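Side-chain contacts in nodulation protein S (Bradyrhizobium sp., PDB 3OFK), which probably transfers a methyl group from S-adenosyl-L-methionine to a nitrogen of the Nod factor precursor, a step in making the lipochitooligosaccharide signal of root nodulation: residues Asn23-Trp27 against Arg28-Asn32; His39-Leu42 against Leu43-Ser46. All coordinates share one frame; numbering follows the deposited sequence.

Contact 1 and contact 2 follow one another along the chain, the first in the loop ahead of helix 33-46, the second within that helix. Their centres are about 18 Å apart, yet both touch S-adenosyl-L-homocysteine. Trp27 and Leu29 of contact 1 lie against its sulfur, ribose and carboxylate, and His39 of contact 2 hydrogen-bonds the carboxylate oxygen OXT. The two contacts meet beside that oxygen, where Leu29 CD2 packs 4.2 Å from His39 NE2. Asn32 caps the start of the helix and so joins loop to helix. Residues 23-32 thus border the ligand from sulfur and ribose to carboxylate, while residues 39-46 run from the carboxylate along helix 33-46, which packs against strands 115-121, 196-203 and 181-189.

Contact 1 (Asn23-Trp27 against Arg28-Asn32); sequences NDDPW and RLDDN. With SAH (S-adenosyl-L-homocysteine), chain E.
The carboxylate of Asp25 receives two backbone N-H groups from the turn that follows it. Asp30 N donates to Asp25 OD1 at 3.0 Å, on the syn lone pair, in a nearly straight bond. Asp31 N reaches Asp25 OD2, also at 3.0 Å but more bent, on the syn side and 26° out of the carboxylate plane. CG of Asp25 stands anti to the backbone N (chi1 -178°), which carries both oxygens across to these amides. A second acid comes close: Asp31 OD2 lies 2.6 Å from Asp25 OD2, the two carboxylate planes being almost perpendicular at 85°. So short an approach suggests that a proton is held between the oxygens, with one acid group probably neutral. On the other oxygen, a water donates to Asp25 OD1 and to Asp30 OD2, bridging two like-charged groups; Asp30 OD2 also forms a salt bridge with Arg92.

Backbone bonds set the turn itself, from Arg28 N to Asp25 O and from Leu29 N to Pro26 O. The chain thereby brings Trp27 CB to 3.8 Å from Leu29 CG and presents both side chains to the ligand. The sulfur SD of S-adenosyl-L-homocysteine sits 3.8 Å above the indole plane of Trp27, over its centre, and Trp27 CH2 touches the ribose carbon C3'. Leu29 CD1 approaches the carboxylate oxygen OXT of S-adenosyl-L-homocysteine at 3.5 Å. Further out, Glu20 accepts a bond from Trp27 N, Leu17 and Leu21 of helix 13-21 pack on the indole, and Ala61 touches both Trp27 and Leu29. Held by Asp25 and by main-chain bonds, this loop forms one wall of the cofactor pocket of a Rossmann-like, S-adenosylmethionine-dependent methyltransferase.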
loop_
_atom_site.group_PDB
_atom_site.type_symbol
_atom_site.label_atom_id
_atom_site.label_comp_id
_atom_site.label_asym_id
_atom_site.label_seq_id
_atom_site.Cartn_x
_atom_site.Cartn_y
_atom_site.Cartn_z
ATOM N N ASN A 23 16.982 -4.197 6.687
ATOM C CA ASN A 23 17.624 -4.743 5.486
ATOM C C ASN A 23 18.035 -3.591 4.569
ATOM O O ASN A 23 17.325 -2.593 4.501
ATOM C CB ASN A 23 16.661 -5.698 4.726
ATOM C CG ASN A 23 16.442 -7.038 5.462
ATOM O OD1 ASN A 23 17.298 -7.477 6.230
ATOM N ND2 ASN A 23 15.286 -7.672 5.234
ATOM N N ASP A 24 19.171 -3.743 3.881
ATOM C CA ASP A 24 19.586 -2.837 2.799
ATOM C C ASP A 24 18.430 -2.555 1.823
ATOM O O ASP A 24 18.183 -1.402 1.476
ATOM C CB ASP A 24 20.776 -3.386 1.992
ATOM C CG ASP A 24 22.081 -3.535 2.827
ATOM O OD1 ASP A 24 22.075 -3.205 4.029
ATOM O OD2 ASP A 24 23.122 -4.013 2.285
ATOM N N ASP A 25 17.726 -3.603 1.394
ATOM C CA ASP A 25 16.601 -3.464 0.445
ATOM C C ASP A 25 15.370 -4.092 1.094
ATOM O O ASP A 25 15.146 -5.303 0.971
ATOM C CB ASP A 25 16.969 -4.157 -0.875
ATOM C CG ASP A 25 15.894 -4.027 -1.963
ATOM O OD1 ASP A 25 15.051 -3.105 -1.926
ATOM O OD2 ASP A 25 15.916 -4.869 -2.889
ATOM N N PRO A 26 14.582 -3.287 1.830
ATOM C CA PRO A 26 13.420 -3.862 2.514
ATOM C C PRO A 26 12.448 -4.501 1.555
ATOM O O PRO A 26 12.093 -3.892 0.540
ATOM C CB PRO A 26 12.794 -2.652 3.205
ATOM C CG PRO A 26 13.975 -1.767 3.491
ATOM C CD PRO A 26 14.783 -1.876 2.214
ATOM N N TRP A 27 12.030 -5.721 1.865
ATOM C CA TRP A 27 11.092 -6.480 1.012
ATOM C C TRP A 27 11.599 -6.725 -0.417
ATOM O O TRP A 27 10.839 -7.131 -1.312
ATOM C CB TRP A 27 9.726 -5.785 0.979
ATOM C CG TRP A 27 8.971 -5.897 2.261
ATOM C CD1 TRP A 27 8.145 -6.918 2.638
ATOM C CD2 TRP A 27 8.966 -4.958 3.337
ATOM N NE1 TRP A 27 7.639 -6.676 3.885
ATOM C CE2 TRP A 27 8.115 -5.471 4.335
ATOM C CE3 TRP A 27 9.608 -3.738 3.560
ATOM C CZ2 TRP A 27 7.876 -4.796 5.532
ATOM C CZ3 TRP A 27 9.355 -3.053 4.742
ATOM C CH2 TRP A 27 8.492 -3.586 5.713
ATOM N N ARG A 28 12.893 -6.516 -0.628
ATOM C CA ARG A 28 13.474 -6.573 -1.968
ATOM C C ARG A 28 12.758 -5.719 -3.042
ATOM O O ARG A 28 12.792 -6.049 -4.225
ATOM C CB ARG A 28 13.632 -8.038 -2.425
ATOM C CG ARG A 28 15.071 -8.502 -2.450
ATOM C CD ARG A 28 15.217 -9.722 -3.376
ATOM N NE ARG A 28 14.304 -10.806 -2.976
ATOM C CZ ARG A 28 13.783 -11.724 -3.796
ATOM N NH1 ARG A 28 14.058 -11.710 -5.099
ATOM N NH2 ARG A 28 12.970 -12.664 -3.308
ATOM N N LEU A 29 12.152 -4.607 -2.640
ATOM C CA LEU A 29 11.346 -3.787 -3.572
ATOM C C LEU A 29 12.167 -3.119 -4.681
ATOM O O LEU A 29 11.620 -2.748 -5.744
ATOM C CB LEU A 29 10.560 -2.710 -2.805
ATOM C CG LEU A 29 9.537 -3.253 -1.796
ATOM C CD1 LEU A 29 9.055 -2.162 -0.852
ATOM C CD2 LEU A 29 8.362 -3.930 -2.471
ATOM N N ASP A 30 13.465 -2.934 -4.449
ATOM C CA ASP A 30 14.330 -2.393 -5.523
ATOM C C ASP A 30 14.883 -3.454 -6.437
ATOM O O ASP A 30 14.886 -3.284 -7.651
ATOM C CB ASP A 30 15.451 -1.516 -4.964
ATOM C CG ASP A 30 14.949 -0.130 -4.586
ATOM O OD1 ASP A 30 14.279 0.523 -5.428
ATOM O OD2 ASP A 30 15.174 0.288 -3.430
ATOM N N ASP A 31 15.323 -4.557 -5.845
ATOM C CA ASP A 31 16.129 -5.546 -6.540
ATOM C C ASP A 31 15.323 -6.687 -7.174
ATOM O O ASP A 31 15.875 -7.404 -7.999
ATOM C CB ASP A 31 17.189 -6.123 -5.594
ATOM C CG ASP A 31 18.218 -5.077 -5.159
ATOM O OD1 ASP A 31 18.949 -4.561 -6.030
ATOM O OD2 ASP A 31 18.304 -4.767 -3.955
ATOM N N ASN A 32 14.053 -6.859 -6.792
ATOM C CA ASN A 32 13.241 -7.958 -7.334
ATOM C C ASN A 32 12.480 -7.508 -8.579
ATOM O O ASN A 32 11.650 -6.586 -8.502
ATOM C CB ASN A 32 12.262 -8.452 -6.288
ATOM C CG ASN A 32 11.607 -9.767 -6.656
ATOM O OD1 ASN A 32 11.713 -10.265 -7.773
ATOM N ND2 ASN A 32 10.885 -10.325 -5.697
HETATM N N SAH E . 3.230 0.226 -0.286
HETATM C CA SAH E . 4.636 -0.074 -0.540
HETATM C CB SAH E . 5.272 -0.665 0.716
HETATM C CG SAH E . 4.811 -2.025 1.214
HETATM S SD SAH E . 5.801 -2.718 2.585
HETATM C C SAH E . 4.868 -1.003 -1.742
HETATM O O SAH E . 3.939 -1.637 -2.249
HETATM O OXT SAH E . 5.992 -1.131 -2.222
HETATM C "C5'" SAH E . 4.567 -2.382 3.885
HETATM C "C4'" SAH E . 4.652 -1.064 4.630
HETATM O "O4'" SAH E . 3.462 -0.906 5.401
HETATM C "C3'" SAH E . 5.830 -0.964 5.598
HETATM O "O3'" SAH E . 6.448 0.325 5.476
HETATM C "C2'" SAH E . 5.160 -1.142 6.970
HETATM O "O2'" SAH E . 5.863 -0.490 7.999
HETATM C "C1'" SAH E . 3.823 -0.503 6.712
HETATM N N9 SAH E . 2.702 -0.836 7.620
HETATM C C8 SAH E . 2.390 -2.060 8.154
HETATM N N7 SAH E . 1.263 -1.925 8.884
HETATM C C5 SAH E . 0.845 -0.648 8.825
HETATM C C6 SAH E . -0.289 -0.046 9.371
HETATM N N6 SAH E . -1.100 -0.779 10.183
HETATM N N1 SAH E . -0.481 1.294 9.139
HETATM C C2 SAH E . 0.411 1.995 8.334
HETATM N N3 SAH E . 1.517 1.364 7.773
HETATM C C4 SAH E . 1.722 0.048 8.002
HETATM O O HOH W 1 14.858 -0.681 -1.119
#

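Contact 2 (His39-Leu42 against Leu43-Ser46). With SAH (S-adenosyl-L-homocysteine), chain E.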
loop_
_atom_site.group_PDB
_atom_site.type_symbol
_atom_site.label_atom_id
_atom_site.label_comp_id
_atom_site.label_asym_id
_atom_site.label_seq_id
_atom_site.Cartn_x
_atom_site.Cartn_y
_atom_site.Cartn_z
ATOM N N HIS A 39 5.220 -2.491 -9.049
ATOM C CA HIS A 39 5.281 -1.056 -8.986
ATOM C C HIS A 39 4.914 -0.364 -10.281
ATOM O O HIS A 39 4.291 0.693 -10.253
ATOM C CB HIS A 39 6.680 -0.616 -8.562
ATOM C CG HIS A 39 6.908 -0.659 -7.091
ATOM N ND1 HIS A 39 8.012 -0.083 -6.496
ATOM C CD2 HIS A 39 6.146 -1.142 -6.083
ATOM C CE1 HIS A 39 7.942 -0.253 -5.189
ATOM N NE2 HIS A 39 6.810 -0.875 -4.912
ATOM N N THR A 40 5.323 -0.940 -11.408
ATOM C CA THR A 40 4.927 -0.428 -12.724
ATOM C C THR A 40 3.404 -0.454 -12.845
ATOM O O THR A 40 2.801 0.562 -13.206
ATOM C CB THR A 40 5.617 -1.202 -13.878
ATOM O OG1 THR A 40 7.042 -1.061 -13.758
ATOM C CG2 THR A 40 5.172 -0.678 -15.231
ATOM N N GLN A 41 2.785 -1.589 -12.484
ATOM C CA GLN A 41 1.319 -1.685 -12.490
ATOM C C GLN A 41 0.654 -0.750 -11.498
ATOM O O GLN A 41 -0.320 -0.070 -11.798
ATOM C CB GLN A 41 0.853 -3.125 -12.197
ATOM C CG GLN A 41 1.146 -4.136 -13.316
ATOM C CD GLN A 41 0.697 -3.669 -14.676
ATOM O OE1 GLN A 41 -0.347 -3.021 -14.813
ATOM N NE2 GLN A 41 1.486 -3.998 -15.706
ATOM N N LEU A 42 1.175 -0.732 -10.299
ATOM C CA LEU A 42 0.669 0.185 -9.286
ATOM C C LEU A 42 0.727 1.670 -9.765
ATOM O O LEU A 42 -0.253 2.404 -9.625
ATOM C CB LEU A 42 1.438 -0.039 -7.971
ATOM C CG LEU A 42 0.742 0.384 -6.689
ATOM C CD1 LEU A 42 -0.384 -0.601 -6.344
ATOM C CD2 LEU A 42 1.723 0.500 -5.552
ATOM N N LEU A 43 1.851 2.096 -10.358
ATOM C CA LEU A 43 1.963 3.462 -10.883
ATOM C C LEU A 43 1.056 3.664 -12.107
ATOM O O LEU A 43 0.439 4.706 -12.204
ATOM C CB LEU A 43 3.413 3.859 -11.217
ATOM C CG LEU A 43 3.668 5.344 -11.548
ATOM C CD1 LEU A 43 3.322 6.271 -10.391
ATOM C CD2 LEU A 43 5.092 5.582 -11.934
ATOM N N ARG A 44 0.944 2.667 -12.999
ATOM C CA ARG A 44 0.080 2.799 -14.178
ATOM C C ARG A 44 -1.346 3.070 -13.722
ATOM O O ARG A 44 -2.007 3.975 -14.236
ATOM C CB ARG A 44 0.105 1.549 -15.088
ATOM C CG ARG A 44 -0.869 1.621 -16.271
ATOM C CD ARG A 44 -0.848 0.353 -17.126
ATOM N NE ARG A 44 -1.303 -0.828 -16.385
ATOM C CZ ARG A 44 -2.580 -1.151 -16.172
ATOM N NH1 ARG A 44 -3.556 -0.379 -16.630
ATOM N NH2 ARG A 44 -2.889 -2.253 -15.487
ATOM N N LEU A 45 -1.809 2.289 -12.745
ATOM C CA LEU A 45 -3.137 2.494 -12.187
ATOM C C LEU A 45 -3.252 3.872 -11.530
ATOM O O LEU A 45 -4.286 4.506 -11.636
ATOM C CB LEU A 45 -3.499 1.377 -11.178
ATOM C CG LEU A 45 -3.642 -0.067 -11.713
ATOM C CD1 LEU A 45 -3.935 -1.106 -10.606
ATOM C CD2 LEU A 45 -4.685 -0.114 -12.784
ATOM N N SER A 46 -2.217 4.306 -10.813
ATOM C CA SER A 46 -2.263 5.575 -10.066
ATOM C C SER A 46 -2.359 6.770 -11.021
ATOM O O SER A 46 -3.033 7.773 -10.713
ATOM C CB SER A 46 -1.030 5.727 -9.166
ATOM O OG SER A 46 -0.853 4.625 -8.272
HETATM N N SAH E . 3.230 0.226 -0.286
HETATM C CA SAH E . 4.636 -0.074 -0.540
HETATM C CB SAH E . 5.272 -0.665 0.716
HETATM C CG SAH E . 4.811 -2.025 1.214
HETATM S SD SAH E . 5.801 -2.718 2.585
HETATM C C SAH E . 4.868 -1.003 -1.742
HETATM O O SAH E . 3.939 -1.637 -2.249
HETATM O OXT SAH E . 5.992 -1.131 -2.222
HETATM C "C5'" SAH E . 4.567 -2.382 3.885
HETATM C "C4'" SAH E . 4.652 -1.064 4.630
HETATM O "O4'" SAH E . 3.462 -0.906 5.401
HETATM C "C3'" SAH E . 5.830 -0.964 5.598
HETATM O "O3'" SAH E . 6.448 0.325 5.476
HETATM C "C2'" SAH E . 5.160 -1.142 6.970
HETATM O "O2'" SAH E . 5.863 -0.490 7.999
HETATM C "C1'" SAH E . 3.823 -0.503 6.712
HETATM N N9 SAH E . 2.702 -0.836 7.620
HETATM C C8 SAH E . 2.390 -2.060 8.154
HETATM N N7 SAH E . 1.263 -1.925 8.884
HETATM C C5 SAH E . 0.845 -0.648 8.825
HETATM C C6 SAH E . -0.289 -0.046 9.371
HETATM N N6 SAH E . -1.100 -0.779 10.183
HETATM N N1 SAH E . -0.481 1.294 9.139
HETATM C C2 SAH E . 0.411 1.995 8.334
HETATM N N3 SAH E . 1.517 1.364 7.773
HETATM C C4 SAH E . 1.722 0.048 8.002
#
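A single amide oxygen, Gln41 OE1, is gripped side-on by two nitrogens of Arg44, one helical turn further on. Arg44 NH2 donates to Gln41 OE1 at 2.7 Å, nearly along the C=O axis, and Arg44 NE to the same oxygen at 2.9 Å from a more tilted direction. OE1 lies in the guanidinium plane, at the edge of that group, while the amide plane is turned 56° against it. The two chains run side by side and point the same way. Gln41 bends at chi2 (-50°) and Arg44 at chi3, which curls their polar ends together. NH1 of the same guanidinium makes a salt bridge with Glu184 of strand 181-189.

One residue along, Leu42 O also accepts twice. Ser46 N supplies the ordinary helical bond, and Ser46 OG donates to Leu42 O at 2.7 Å, from the face opposite to that used by Ser46 N. With chi1 at -55°, the serine oxygen folds back beside its own backbone N and toward that carbonyl, so the hydroxyl of a buried residue is paired. Leu42 and Ser46 lie against Val119 of strand 115-121, and Leu45 packs on Leu199 of strand 196-203.

At the ligand end, His39 NE2 donates to OXT of S-adenosyl-L-homocysteine at 2.8 Å, the acceptor lying in the ring plane. His39 ND1 is hydrogen-bonded to Lys68 NZ, so both ring nitrogens have partners; Phe65 packs edge-to-face on the ring. This pairing implies that His39 presents a hydrogen at NE2, directed at the carboxylate of the bound ligand.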